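Local coordinates for T-cell surface glycoprotein CD1A1 antigen (Gallus gallus, PDB 3JVG) that probably presents lipid antigens to T cells, as other CD1 proteins do, using an MHC class I-like domain carried on an immunoglobulin C1-set domain, at residues M184-A189 and V200-S205; R209-T214 and Y241-T246; L177-P182 and S205-P210. One frame throughout, in Å; residues are numbered along the deposited sequence.

How the contacts relate
All three contacts lie in or beside the immunoglobulin C1-set domain, and all are partly buried. Contact 1 pairs buried strand 197-206 with the more open strand 184-191 inside one sheet; regular backbone bonds dominate it, and its two faces turn to the domain interior and to a second protein. Contact 3 takes the far end of strand 197-206 and sets buried Tyr207 against the more exposed linker after helix 174-177, adding a cation-pi pair to a single beta bridge. Contact 2 bridges the two sheets, from strand 212-217 to strand 241-249, a neighbour of strand 197-206; it runs from exposed Arg209 to buried Leu243 and joins apolar packing to an arginine stem lying over a tyrosine face.

Contact 1: residues M184-A189 and V200-S205; sequences MAVVFA and VCRVTS
Phe188 lies over Val200 at one end of an antiparallel strand pair. Its CG sits between the backbone N and the carbonyl carbon (chi1 55°), which swings the ring across to the partner strand. From CB the ring turns across Val200: CD2 approaches Val200 CG2 at 4.2 Å, CE2 meets Val200 CG2 at 3.7 Å, CZ at the tip meets Val200 CG1 at 3.7 Å, and CE1 returns past the same methyl. Val200 CB thus stands beneath one ring face in a CH-pi contact, 3.9 Å from the centroid of the Phe188 ring and 19° off its normal. Along the backbone, Met184, Val186 and Phe188 form hydrogen-bonded pairs with Thr204, Arg202 and Val200. Each pair is closed by two bonds, such as Met184 N to Thr204 O at 2.8 Å and Arg202 N to Val186 O at 2.9 Å. Between them, the non-hydrogen-bonded pairs Ala185-Val203 and Val187-Cys201 bring side chains to the other face, where Val187 CG2 reaches Cys201 CB at 4.1 Å. That face looks into the immunoglobulin sandwich: Cys201 is joined by the disulfide to Cys259 of strand 257-262, and Val203 rests on Val213. The opposite face, with Phe188, Arg202 and Thr204, meets a second protein chain, probably beta2-microglobulin as in other CD1 molecules; Arg202 NH2 bonds a polar side chain there. Strand 184-191 is one of the two outermost strands of its sheet in this chain, while strand 197-206 continues the sheet through backbone bonds to strand 241-249.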
ATOM      1  N   MET A 184      11.831 -15.250   8.238  1.00 23.36           N
ATOM      2  CA  MET A 184      12.227 -15.789   9.529  1.00 25.74           C
ATOM      3  C   MET A 184      10.954 -15.959  10.350  1.00 25.63           C
ATOM      4  O   MET A 184      10.025 -15.133  10.276  1.00 25.01           O
ATOM      5  CB  MET A 184      13.218 -14.859  10.202  1.00 28.45           C
ATOM      6  CG  MET A 184      14.548 -14.722   9.403  1.00 32.40           C
ATOM      7  SD  MET A 184      15.803 -13.472   9.908  1.00 45.32           S
ATOM      8  CE  MET A 184      14.854 -11.974  10.171  1.00 37.97           C
ATOM      9  N   ALA A 185      10.887 -17.044  11.105  1.00 26.07           N
ATOM     10  CA  ALA A 185       9.663 -17.377  11.849  1.00 25.64           C
ATOM     11  C   ALA A 185       9.944 -17.803  13.282  1.00 26.92           C
ATOM     12  O   ALA A 185      10.861 -18.560  13.509  1.00 27.51           O
ATOM     13  CB  ALA A 185       8.923 -18.466  11.127  1.00 25.58           C
ATOM     14  N   VAL A 186       9.167 -17.286  14.233  1.00 27.23           N
ATOM     15  CA  VAL A 186       9.132 -17.801  15.598  1.00 29.58           C
ATOM     16  C   VAL A 186       7.693 -18.241  15.985  1.00 30.19           C
ATOM     17  O   VAL A 186       6.688 -17.697  15.460  1.00 28.03           O
ATOM     18  CB  VAL A 186       9.649 -16.793  16.660  1.00 31.18           C
ATOM     19  CG1 VAL A 186      11.127 -16.512  16.471  1.00 32.28           C
ATOM     20  CG2 VAL A 186       8.828 -15.498  16.626  1.00 29.08           C
ATOM     21  N   VAL A 187       7.615 -19.226  16.887  1.00 31.13           N
ATOM     22  CA  VAL A 187       6.350 -19.681  17.466  1.00 31.95           C
ATOM     23  C   VAL A 187       6.404 -19.559  18.988  1.00 34.91           C
ATOM     24  O   VAL A 187       7.391 -19.915  19.605  1.00 36.70           O
ATOM     25  CB  VAL A 187       6.046 -21.129  17.055  1.00 32.70           C
ATOM     26  CG1 VAL A 187       4.889 -21.722  17.878  1.00 31.84           C
ATOM     27  CG2 VAL A 187       5.698 -21.182  15.588  1.00 27.66           C
ATOM     28  N   PHE A 188       5.362 -19.021  19.594  1.00 36.11           N
ATOM     29  CA  PHE A 188       5.294 -18.941  21.045  1.00 40.87           C
ATOM     30  C   PHE A 188       3.827 -19.040  21.416  1.00 42.69           C
ATOM     31  O   PHE A 188       2.966 -18.955  20.550  1.00 41.41           O
ATOM     32  CB  PHE A 188       5.905 -17.640  21.578  1.00 41.20           C
ATOM     33  CG  PHE A 188       5.309 -16.395  20.978  1.00 40.78           C
ATOM     34  CD1 PHE A 188       5.828 -15.855  19.791  1.00 39.86           C
ATOM     35  CD2 PHE A 188       4.224 -15.771  21.573  1.00 42.55           C
ATOM     36  CE1 PHE A 188       5.281 -14.676  19.217  1.00 38.64           C
ATOM     37  CE2 PHE A 188       3.665 -14.599  21.007  1.00 42.88           C
ATOM     38  CZ  PHE A 188       4.198 -14.045  19.833  1.00 38.02           C
ATOM     39  N   ALA A 189       3.542 -19.276  22.692  1.00 47.78           N
ATOM     40  CA  ALA A 189       2.156 -19.337  23.157  1.00 49.80           C
ATOM     41  C   ALA A 189       1.756 -18.137  24.039  1.00 52.60           C
ATOM     42  O   ALA A 189       2.562 -17.607  24.819  1.00 54.04           O
ATOM     43  CB  ALA A 189       1.882 -20.655  23.839  1.00 51.46           C
ATOM     44  N   VAL A 200       0.951 -18.730  18.442  1.00 31.50           N
ATOM     45  CA  VAL A 200       1.262 -17.612  17.532  1.00 30.13           C
ATOM     46  C   VAL A 200       2.478 -17.929  16.650  1.00 29.45           C
ATOM     47  O   VAL A 200       3.563 -18.241  17.167  1.00 29.78           O
ATOM     48  CB  VAL A 200       1.647 -16.318  18.293  1.00 30.71           C
ATOM     49  CG1 VAL A 200       1.797 -15.177  17.326  1.00 27.92           C
ATOM     50  CG2 VAL A 200       0.647 -15.972  19.409  1.00 32.11           C
ATOM     51  N   CYS A 201       2.304 -17.827  15.332  1.00 27.66           N
ATOM     52  CA  CYS A 201       3.402 -17.937  14.447  1.00 28.01           C
ATOM     53  C   CYS A 201       3.616 -16.526  13.843  1.00 27.61           C
ATOM     54  O   CYS A 201       2.716 -15.988  13.181  1.00 28.00           O
ATOM     55  CB  CYS A 201       3.101 -18.978  13.347  1.00 27.52           C
ATOM     56  SG  CYS A 201       4.466 -19.236  12.192  1.00 26.19           S
ATOM     57  N   ARG A 202       4.795 -15.951  14.102  1.00 27.34           N
ATOM     58  CA  ARG A 202       5.180 -14.618  13.646  1.00 26.08           C
ATOM     59  C   ARG A 202       6.322 -14.762  12.650  1.00 24.62           C
ATOM     60  O   ARG A 202       7.401 -15.305  12.971  1.00 25.28           O
ATOM     61  CB  ARG A 202       5.582 -13.741  14.822  1.00 28.11           C
ATOM     62  CG  ARG A 202       6.221 -12.429  14.435  1.00 30.69           C
ATOM     63  CD  ARG A 202       6.830 -11.667  15.648  1.00 33.19           C
ATOM     64  NE  ARG A 202       7.147 -10.290  15.238  1.00 34.55           N
ATOM     65  CZ  ARG A 202       7.678  -9.359  16.028  1.00 35.36           C
ATOM     66  NH1 ARG A 202       8.005  -9.647  17.273  1.00 38.50           N
ATOM     67  NH2 ARG A 202       7.898  -8.145  15.564  1.00 33.46           N
ATOM     68  N   VAL A 203       6.047 -14.314  11.425  1.00 21.11           N
ATOM     69  CA  VAL A 203       6.955 -14.463  10.337  1.00 19.71           C
ATOM     70  C   VAL A 203       7.319 -13.044   9.922  1.00 19.74           C
ATOM     71  O   VAL A 203       6.436 -12.174   9.748  1.00 19.06           O
ATOM     72  CB  VAL A 203       6.247 -15.188   9.149  1.00 18.87           C
ATOM     73  CG1 VAL A 203       7.259 -15.557   8.122  1.00 18.38           C
ATOM     74  CG2 VAL A 203       5.508 -16.487   9.666  1.00 19.28           C
ATOM     75  N   THR A 204       8.611 -12.807   9.728  1.00 19.39           N
ATOM     76  CA  THR A 204       9.043 -11.512   9.189  1.00 18.61           C
ATOM     77  C   THR A 204      10.176 -11.645   8.160  1.00 18.66           C
ATOM     78  O   THR A 204      10.678 -12.772   7.860  1.00 18.62           O
ATOM     79  CB  THR A 204       9.422 -10.562  10.382  1.00 20.78           C
ATOM     80  OG1 THR A 204       9.536  -9.174   9.944  1.00 19.25           O
ATOM     81  CG2 THR A 204      10.671 -11.090  11.113  1.00 20.75           C
ATOM     82  N   SER A 205      10.554 -10.494   7.599  1.00 18.10           N
ATOM     83  CA  SER A 205      11.675 -10.395   6.690  1.00 18.18           C
ATOM     84  C   SER A 205      11.446 -10.949   5.278  1.00 18.12           C
ATOM     85  O   SER A 205      12.395 -11.028   4.537  1.00 19.32           O
ATOM     86  CB  SER A 205      12.914 -11.081   7.268  1.00 19.27           C
ATOM     87  OG  SER A 205      13.255 -10.449   8.484  1.00 22.73           O
TER

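Contact 2: residues R209-T214 and Y241-T246; sequences RPIAVT and YQLRST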
ATOM      1  N   ARG A 209       5.897 -10.521  -1.432  1.00 18.48           N
ATOM      2  CA  ARG A 209       4.757 -10.554  -0.533  1.00 19.04           C
ATOM      3  C   ARG A 209       3.964 -11.898  -0.456  1.00 18.87           C
ATOM      4  O   ARG A 209       3.533 -12.248   0.626  1.00 20.13           O
ATOM      5  CB  ARG A 209       3.845  -9.368  -0.880  1.00 20.08           C
ATOM      6  CG  ARG A 209       2.751  -9.065   0.166  1.00 24.14           C
ATOM      7  CD  ARG A 209       1.908  -7.851  -0.320  1.00 30.58           C
ATOM      8  NE  ARG A 209       1.244  -7.129   0.764  1.00 35.79           N
ATOM      9  CZ  ARG A 209      -0.016  -7.352   1.134  1.00 40.53           C
ATOM     10  NH1 ARG A 209      -0.732  -8.274   0.490  1.00 38.47           N
ATOM     11  NH2 ARG A 209      -0.566  -6.647   2.136  1.00 41.21           N
ATOM     12  N   PRO A 210       3.775 -12.645  -1.569  1.00 19.78           N
ATOM     13  CA  PRO A 210       2.950 -13.888  -1.441  1.00 20.93           C
ATOM     14  C   PRO A 210       3.621 -14.876  -0.528  1.00 20.38           C
ATOM     15  O   PRO A 210       4.814 -15.059  -0.619  1.00 19.51           O
ATOM     16  CB  PRO A 210       2.899 -14.471  -2.856  1.00 21.93           C
ATOM     17  CG  PRO A 210       3.303 -13.279  -3.796  1.00 22.70           C
ATOM     18  CD  PRO A 210       4.194 -12.373  -2.959  1.00 20.78           C
ATOM     19  N   ILE A 211       2.855 -15.474   0.377  1.00 21.96           N
ATOM     20  CA  ILE A 211       3.406 -16.431   1.332  1.00 22.32           C
ATOM     21  C   ILE A 211       2.271 -17.299   1.766  1.00 23.71           C
ATOM     22  O   ILE A 211       1.122 -16.920   1.580  1.00 25.63           O
ATOM     23  CB  ILE A 211       4.093 -15.711   2.572  1.00 20.67           C
ATOM     24  CG1 ILE A 211       5.021 -16.687   3.304  1.00 19.15           C
ATOM     25  CG2 ILE A 211       3.074 -15.114   3.547  1.00 21.07           C
ATOM     26  CD1 ILE A 211       5.888 -16.023   4.337  1.00 19.00           C
ATOM     27  N   ALA A 212       2.575 -18.468   2.314  1.00 24.21           N
ATOM     28  CA  ALA A 212       1.548 -19.354   2.851  1.00 25.18           C
ATOM     29  C   ALA A 212       2.051 -19.847   4.203  1.00 25.50           C
ATOM     30  O   ALA A 212       3.078 -20.531   4.306  1.00 26.14           O
ATOM     31  CB  ALA A 212       1.261 -20.544   1.874  1.00 25.26           C
ATOM     32  N   VAL A 213       1.334 -19.456   5.245  1.00 25.93           N
ATOM     33  CA  VAL A 213       1.659 -19.840   6.618  1.00 26.55           C
ATOM     34  C   VAL A 213       0.475 -20.690   7.087  1.00 28.53           C
ATOM     35  O   VAL A 213      -0.653 -20.213   7.056  1.00 28.92           O
ATOM     36  CB  VAL A 213       1.805 -18.578   7.497  1.00 25.99           C
ATOM     37  CG1 VAL A 213       1.951 -18.928   9.000  1.00 26.01           C
ATOM     38  CG2 VAL A 213       3.015 -17.696   6.997  1.00 23.25           C
ATOM     39  N   THR A 214       0.723 -21.958   7.455  1.00 29.56           N
ATOM     40  CA  THR A 214      -0.338 -22.882   7.897  1.00 30.79           C
ATOM     41  C   THR A 214       0.121 -23.598   9.148  1.00 30.68           C
ATOM     42  O   THR A 214       1.314 -23.688   9.402  1.00 30.37           O
ATOM     43  CB  THR A 214      -0.709 -23.968   6.841  1.00 32.21           C
ATOM     44  OG1 THR A 214       0.455 -24.748   6.514  1.00 34.78           O
ATOM     45  CG2 THR A 214      -1.255 -23.323   5.522  1.00 35.62           C
ATOM     46  N   TYR A 241       8.135  -8.000   4.445  1.00 16.45           N
ATOM     47  CA  TYR A 241       6.809  -8.116   4.981  1.00 16.54           C
ATOM     48  C   TYR A 241       6.803  -8.987   6.244  1.00 16.80           C
ATOM     49  O   TYR A 241       7.781  -9.723   6.530  1.00 16.91           O
ATOM     50  CB  TYR A 241       5.898  -8.703   3.924  1.00 16.54           C
ATOM     51  CG  TYR A 241       5.697  -7.764   2.718  1.00 16.68           C
ATOM     52  CD1 TYR A 241       4.771  -6.717   2.790  1.00 17.04           C
ATOM     53  CD2 TYR A 241       6.446  -7.916   1.549  1.00 16.74           C
ATOM     54  CE1 TYR A 241       4.539  -5.851   1.709  1.00 17.44           C
ATOM     55  CE2 TYR A 241       6.260  -7.041   0.430  1.00 17.16           C
ATOM     56  CZ  TYR A 241       5.313  -5.993   0.533  1.00 18.53           C
ATOM     57  OH  TYR A 241       5.072  -5.100  -0.509  1.00 18.13           O
ATOM     58  N   GLN A 242       5.678  -8.895   6.986  1.00 17.17           N
ATOM     59  CA  GLN A 242       5.493  -9.595   8.219  1.00 18.10           C
ATOM     60  C   GLN A 242       4.113 -10.100   8.224  1.00 19.22           C
ATOM     61  O   GLN A 242       3.206  -9.436   7.698  1.00 19.93           O
ATOM     62  CB  GLN A 242       5.568  -8.672   9.434  1.00 18.83           C
ATOM     63  CG  GLN A 242       6.850  -7.971   9.654  1.00 22.14           C
ATOM     64  CD  GLN A 242       7.092  -7.649  11.155  1.00 22.25           C
ATOM     65  OE1 GLN A 242       6.558  -8.309  12.076  1.00 22.68           O
ATOM     66  NE2 GLN A 242       7.882  -6.620  11.384  1.00 20.55           N
ATOM     67  N   LEU A 243       3.943 -11.245   8.883  1.00 20.08           N
ATOM     68  CA  LEU A 243       2.636 -11.894   9.018  1.00 22.78           C
ATOM     69  C   LEU A 243       2.566 -12.506  10.412  1.00 23.71           C
ATOM     70  O   LEU A 243       3.576 -13.017  10.883  1.00 24.43           O
ATOM     71  CB  LEU A 243       2.478 -13.063   8.015  1.00 21.69           C
ATOM     72  CG  LEU A 243       1.186 -13.169   7.190  1.00 25.65           C
ATOM     73  CD1 LEU A 243       0.886 -14.581   6.673  1.00 27.34           C
ATOM     74  CD2 LEU A 243      -0.051 -12.604   7.878  1.00 24.77           C
ATOM     75  N   ARG A 244       1.382 -12.507  11.038  1.00 24.81           N
ATOM     76  CA  ARG A 244       1.158 -13.347  12.209  1.00 26.96           C
ATOM     77  C   ARG A 244      -0.051 -14.249  11.997  1.00 26.44           C
ATOM     78  O   ARG A 244      -1.047 -13.820  11.444  1.00 27.11           O
ATOM     79  CB  ARG A 244       0.978 -12.523  13.507  1.00 29.15           C
ATOM     80  CG  ARG A 244       2.108 -11.491  13.782  1.00 32.58           C
ATOM     81  CD  ARG A 244       2.216 -11.028  15.236  1.00 38.07           C
ATOM     82  NE  ARG A 244       1.149 -10.121  15.677  1.00 43.04           N
ATOM     83  CZ  ARG A 244       1.063  -8.821  15.369  1.00 43.12           C
ATOM     84  NH1 ARG A 244       1.977  -8.257  14.572  1.00 39.96           N
ATOM     85  NH2 ARG A 244       0.039  -8.089  15.843  1.00 41.73           N
ATOM     86  N   SER A 245       0.050 -15.492  12.433  1.00 26.10           N
ATOM     87  CA  SER A 245      -1.051 -16.445  12.337  1.00 26.56           C
ATOM     88  C   SER A 245      -1.193 -17.081  13.703  1.00 27.71           C
ATOM     89  O   SER A 245      -0.179 -17.346  14.373  1.00 27.41           O
ATOM     90  CB  SER A 245      -0.719 -17.523  11.258  1.00 26.42           C
ATOM     91  OG  SER A 245      -1.627 -18.621  11.305  1.00 26.45           O
ATOM     92  N   THR A 246      -2.436 -17.334  14.129  1.00 28.78           N
ATOM     93  CA  THR A 246      -2.671 -17.896  15.429  1.00 30.31           C
ATOM     94  C   THR A 246      -3.636 -19.082  15.408  1.00 32.29           C
ATOM     95  O   THR A 246      -4.486 -19.201  14.493  1.00 32.09           O
ATOM     96  CB  THR A 246      -3.165 -16.850  16.478  1.00 31.95           C
ATOM     97  OG1 THR A 246      -4.505 -16.430  16.174  1.00 34.13           O
ATOM     98  CG2 THR A 246      -2.247 -15.659  16.561  1.00 29.90           C
TER
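Arg209 lays its aliphatic stem over one face of the Tyr241 ring. CG stands almost exactly above the ring centre, 3.8 Å from the centroid of Tyr241 and 3° off the normal, a CH-pi contact. CB lies on one side of it, 3.6 Å from Tyr241 CE2, and NE on the other, 3.7 Å from Tyr241 CE1. With CG anti to the backbone N (chi1 -167°) and the chain extended to NE, the stem runs across the ring, while the guanidinium stands nearly perpendicular to the ring (88°) rather than stacked on it; of the charged group, NE comes against the ring. Farther along, the touching atoms are all carbon. Leu243 CD1 rests against two neighbouring branched side chains, 3.9 Å from Ile211 CG2 and 3.8 Å from Val213 CG2, and Val213 CG1 meets Ser245 CB at 3.8 Å. Around these groups, Tyr241 OH is hydrogen-bonded to Asp32 OD2 of the MHC-like part, which holds the ring's outer end, while Val233 packs against Arg209, Tyr241 and Leu243, and Phe206 touches both Ile211 and Tyr241. The two segments run in nearly the same direction, yet belong to different sheets: this is the face-to-face packing of an immunoglobulin beta sandwich. Strand 212-217 pairs with strand 257-262 in one sheet, and strand 241-249 lies between strands 197-206 and 228-235 in the other.

Contact 3: residues L177-P182 and S205-P210; sequences LERQVP and SFYPRP
Arg179 and Pro208 occupy opposite faces of the Tyr207 ring, and the peptide bond before Pro208 is cis, a feature well known at this turn of immunoglobulin constant domains. NH1 of Arg179 stands over the ring centre, 3.4 Å from Tyr207 CG, and the guanidinium is inclined 43° to the ring in a cation-pi contact, with Arg179 CZ 4.5 Å from the ring centroid of Tyr207. On the other face, Pro208 CB lies toward the rim. Arg179 O comes to the ring edge in its plane, 3.2 Å from Tyr207 CD2, so backbone and side chain of the same arginine both bear on the ring. Next to this, Val181 and Tyr207 form a single antiparallel bridge: Val181 N to Tyr207 O is 2.8 Å, and Tyr207 N to Val181 O is 3.0 Å. Just before it, Ser205 and Phe206 both face Tyr241 in a G1 beta bulge, where strand 197-206 turns its corner. Arg179 NH2 bonds Leu239 O and Tyr207 OH bonds Asp32 OD1, so polar bonds hold both cation-pi partners and connect the linker to the C1-set domain, and that domain to the MHC-like part; the aromatic face would be expected to stabilise the arginine's positive charge.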
ATOM      1  N   LEU A 177      12.800  -6.496  -9.124  1.00 24.86           N
ATOM      2  CA  LEU A 177      11.666  -7.353  -9.314  1.00 25.18           C
ATOM      3  C   LEU A 177      12.029  -8.749  -8.861  1.00 26.34           C
ATOM      4  O   LEU A 177      11.189  -9.458  -8.319  1.00 26.09           O
ATOM      5  CB  LEU A 177      11.253  -7.353 -10.789  1.00 25.17           C
ATOM      6  CG  LEU A 177      10.047  -6.602 -11.315  1.00 26.20           C
ATOM      7  CD1 LEU A 177       9.558  -5.425 -10.483  1.00 29.47           C
ATOM      8  CD2 LEU A 177      10.246  -6.182 -12.779  1.00 27.63           C
ATOM      9  N   GLU A 178      13.292  -9.141  -9.047  1.00 26.74           N
ATOM     10  CA  GLU A 178      13.609 -10.535  -8.766  1.00 29.07           C
ATOM     11  C   GLU A 178      14.258 -10.702  -7.410  1.00 29.07           C
ATOM     12  O   GLU A 178      14.690 -11.776  -7.022  1.00 30.16           O
ATOM     13  CB  GLU A 178      14.471 -11.126  -9.882  1.00 31.03           C
ATOM     14  CG  GLU A 178      13.851 -10.926 -11.290  1.00 34.48           C
ATOM     15  CD  GLU A 178      14.358 -11.933 -12.317  1.00 41.40           C
ATOM     16  OE1 GLU A 178      15.500 -12.440 -12.159  1.00 42.02           O
ATOM     17  OE2 GLU A 178      13.588 -12.227 -13.273  1.00 45.19           O
ATOM     18  N   ARG A 179      14.334  -9.604  -6.686  1.00 24.61           N
ATOM     19  CA  ARG A 179      14.908  -9.614  -5.369  1.00 23.70           C
ATOM     20  C   ARG A 179      14.110 -10.600  -4.517  1.00 22.39           C
ATOM     21  O   ARG A 179      12.866 -10.639  -4.562  1.00 21.73           O
ATOM     22  CB  ARG A 179      14.877  -8.178  -4.831  1.00 23.41           C
ATOM     23  CG  ARG A 179      14.928  -8.027  -3.327  1.00 23.19           C
ATOM     24  CD  ARG A 179      15.121  -6.542  -2.969  1.00 23.59           C
ATOM     25  NE  ARG A 179      15.053  -6.341  -1.531  1.00 23.75           N
ATOM     26  CZ  ARG A 179      13.914  -6.135  -0.864  1.00 25.31           C
ATOM     27  NH1 ARG A 179      12.754  -6.067  -1.508  1.00 24.90           N
ATOM     28  NH2 ARG A 179      13.927  -5.969   0.444  1.00 21.57           N
ATOM     29  N   GLN A 180      14.807 -11.469  -3.813  1.00 22.47           N
ATOM     30  CA  GLN A 180      14.137 -12.223  -2.777  1.00 22.42           C
ATOM     31  C   GLN A 180      14.825 -12.163  -1.420  1.00 21.25           C
ATOM     32  O   GLN A 180      16.048 -12.086  -1.326  1.00 22.01           O
ATOM     33  CB  GLN A 180      13.913 -13.663  -3.188  1.00 23.94           C
ATOM     34  CG  GLN A 180      15.123 -14.335  -3.668  1.00 32.61           C
ATOM     35  CD  GLN A 180      14.854 -15.775  -4.019  1.00 37.61           C
ATOM     36  OE1 GLN A 180      13.939 -16.080  -4.796  1.00 39.21           O
ATOM     37  NE2 GLN A 180      15.634 -16.677  -3.416  1.00 39.76           N
ATOM     38  N   VAL A 181      14.010 -12.232  -0.365  1.00 20.76           N
ATOM     39  CA  VAL A 181      14.507 -12.250   1.020  1.00 19.98           C
ATOM     40  C   VAL A 181      13.768 -13.350   1.757  1.00 19.98           C
ATOM     41  O   VAL A 181      12.542 -13.395   1.725  1.00 19.33           O
ATOM     42  CB  VAL A 181      14.402 -10.846   1.734  1.00 19.25           C
ATOM     43  CG1 VAL A 181      15.215 -10.834   3.019  1.00 19.81           C
ATOM     44  CG2 VAL A 181      14.987  -9.759   0.866  1.00 19.78           C
ATOM     45  N   PRO A 182      14.512 -14.295   2.368  1.00 20.84           N
ATOM     46  CA  PRO A 182      13.827 -15.376   3.061  1.00 20.44           C
ATOM     47  C   PRO A 182      13.075 -14.988   4.366  1.00 19.90           C
ATOM     48  O   PRO A 182      13.550 -14.156   5.159  1.00 19.82           O
ATOM     49  CB  PRO A 182      14.932 -16.396   3.370  1.00 22.07           C
ATOM     50  CG  PRO A 182      16.189 -15.886   2.751  1.00 24.40           C
ATOM     51  CD  PRO A 182      15.977 -14.447   2.350  1.00 22.37           C
ATOM     52  N   SER A 205      10.554 -10.494   7.599  1.00 18.10           N
ATOM     53  CA  SER A 205      11.675 -10.395   6.690  1.00 18.18           C
ATOM     54  C   SER A 205      11.446 -10.949   5.278  1.00 18.12           C
ATOM     55  O   SER A 205      12.395 -11.028   4.537  1.00 19.32           O
ATOM     56  CB  SER A 205      12.914 -11.081   7.268  1.00 19.27           C
ATOM     57  OG  SER A 205      13.255 -10.449   8.484  1.00 22.73           O
ATOM     58  N   PHE A 206      10.232 -11.300   4.871  1.00 17.16           N
ATOM     59  CA  PHE A 206      10.142 -11.974   3.592  1.00 17.18           C
ATOM     60  C   PHE A 206       9.855 -10.990   2.486  1.00 16.97           C
ATOM     61  O   PHE A 206       9.175  -9.971   2.680  1.00 17.23           O
ATOM     62  CB  PHE A 206       9.162 -13.165   3.604  1.00 17.22           C
ATOM     63  CG  PHE A 206       7.777 -12.812   4.051  1.00 16.89           C
ATOM     64  CD1 PHE A 206       7.447 -12.776   5.406  1.00 16.94           C
ATOM     65  CD2 PHE A 206       6.801 -12.492   3.127  1.00 16.91           C
ATOM     66  CE1 PHE A 206       6.184 -12.407   5.797  1.00 16.92           C
ATOM     67  CE2 PHE A 206       5.496 -12.177   3.512  1.00 16.89           C
ATOM     68  CZ  PHE A 206       5.198 -12.119   4.841  1.00 16.89           C
ATOM     69  N   TYR A 207      10.402 -11.291   1.328  1.00 17.43           N
ATOM     70  CA  TYR A 207      10.075 -10.601   0.089  1.00 17.61           C
ATOM     71  C   TYR A 207      10.311 -11.625  -1.007  1.00 18.48           C
ATOM     72  O   TYR A 207      11.323 -12.348  -0.968  1.00 19.01           O
ATOM     73  CB  TYR A 207      10.980  -9.368  -0.136  1.00 17.70           C
ATOM     74  CG  TYR A 207      10.524  -8.573  -1.357  1.00 18.77           C
ATOM     75  CD1 TYR A 207       9.546  -7.571  -1.230  1.00 17.71           C
ATOM     76  CD2 TYR A 207      11.008  -8.872  -2.634  1.00 19.01           C
ATOM     77  CE1 TYR A 207       9.126  -6.867  -2.310  1.00 18.29           C
ATOM     78  CE2 TYR A 207      10.575  -8.162  -3.751  1.00 19.65           C
ATOM     79  CZ  TYR A 207       9.641  -7.157  -3.570  1.00 19.59           C
ATOM     80  OH  TYR A 207       9.197  -6.432  -4.609  1.00 20.11           O
ATOM     81  N   PRO A 208       9.391 -11.701  -1.991  1.00 18.96           N
ATOM     82  CA  PRO A 208       8.159 -10.907  -2.230  1.00 18.84           C
ATOM     83  C   PRO A 208       6.978 -11.275  -1.306  1.00 18.36           C
ATOM     84  O   PRO A 208       7.046 -12.237  -0.553  1.00 18.13           O
ATOM     85  CB  PRO A 208       7.806 -11.255  -3.694  1.00 20.65           C
ATOM     86  CG  PRO A 208       8.363 -12.659  -3.883  1.00 20.83           C
ATOM     87  CD  PRO A 208       9.607 -12.724  -3.041  1.00 20.18           C
ATOM     88  N   ARG A 209       5.897 -10.521  -1.432  1.00 18.48           N
ATOM     89  CA  ARG A 209       4.757 -10.554  -0.533  1.00 19.04           C
ATOM     90  C   ARG A 209       3.964 -11.898  -0.456  1.00 18.87           C
ATOM     91  O   ARG A 209       3.533 -12.248   0.626  1.00 20.13           O
ATOM     92  CB  ARG A 209       3.845  -9.368  -0.880  1.00 20.08           C
ATOM     93  CG  ARG A 209       2.751  -9.065   0.166  1.00 24.14           C
ATOM     94  CD  ARG A 209       1.908  -7.851  -0.320  1.00 30.58           C
ATOM     95  NE  ARG A 209       1.244  -7.129   0.764  1.00 35.79           N
ATOM     96  CZ  ARG A 209      -0.016  -7.352   1.134  1.00 40.53           C
ATOM     97  NH1 ARG A 209      -0.732  -8.274   0.490  1.00 38.47           N
ATOM     98  NH2 ARG A 209      -0.566  -6.647   2.136  1.00 41.21           N
ATOM     99  N   PRO A 210       3.775 -12.645  -1.569  1.00 19.78           N
ATOM    100  CA  PRO A 210       2.950 -13.888  -1.441  1.00 20.93           C
ATOM    101  C   PRO A 210       3.621 -14.876  -0.528  1.00 20.38           C
ATOM    102  O   PRO A 210       4.814 -15.059  -0.619  1.00 19.51           O
ATOM    103  CB  PRO A 210       2.899 -14.471  -2.856  1.00 21.93           C
ATOM    104  CG  PRO A 210       3.303 -13.279  -3.796  1.00 22.70           C
ATOM    105  CD  PRO A 210       4.194 -12.373  -2.959  1.00 20.78           C
TER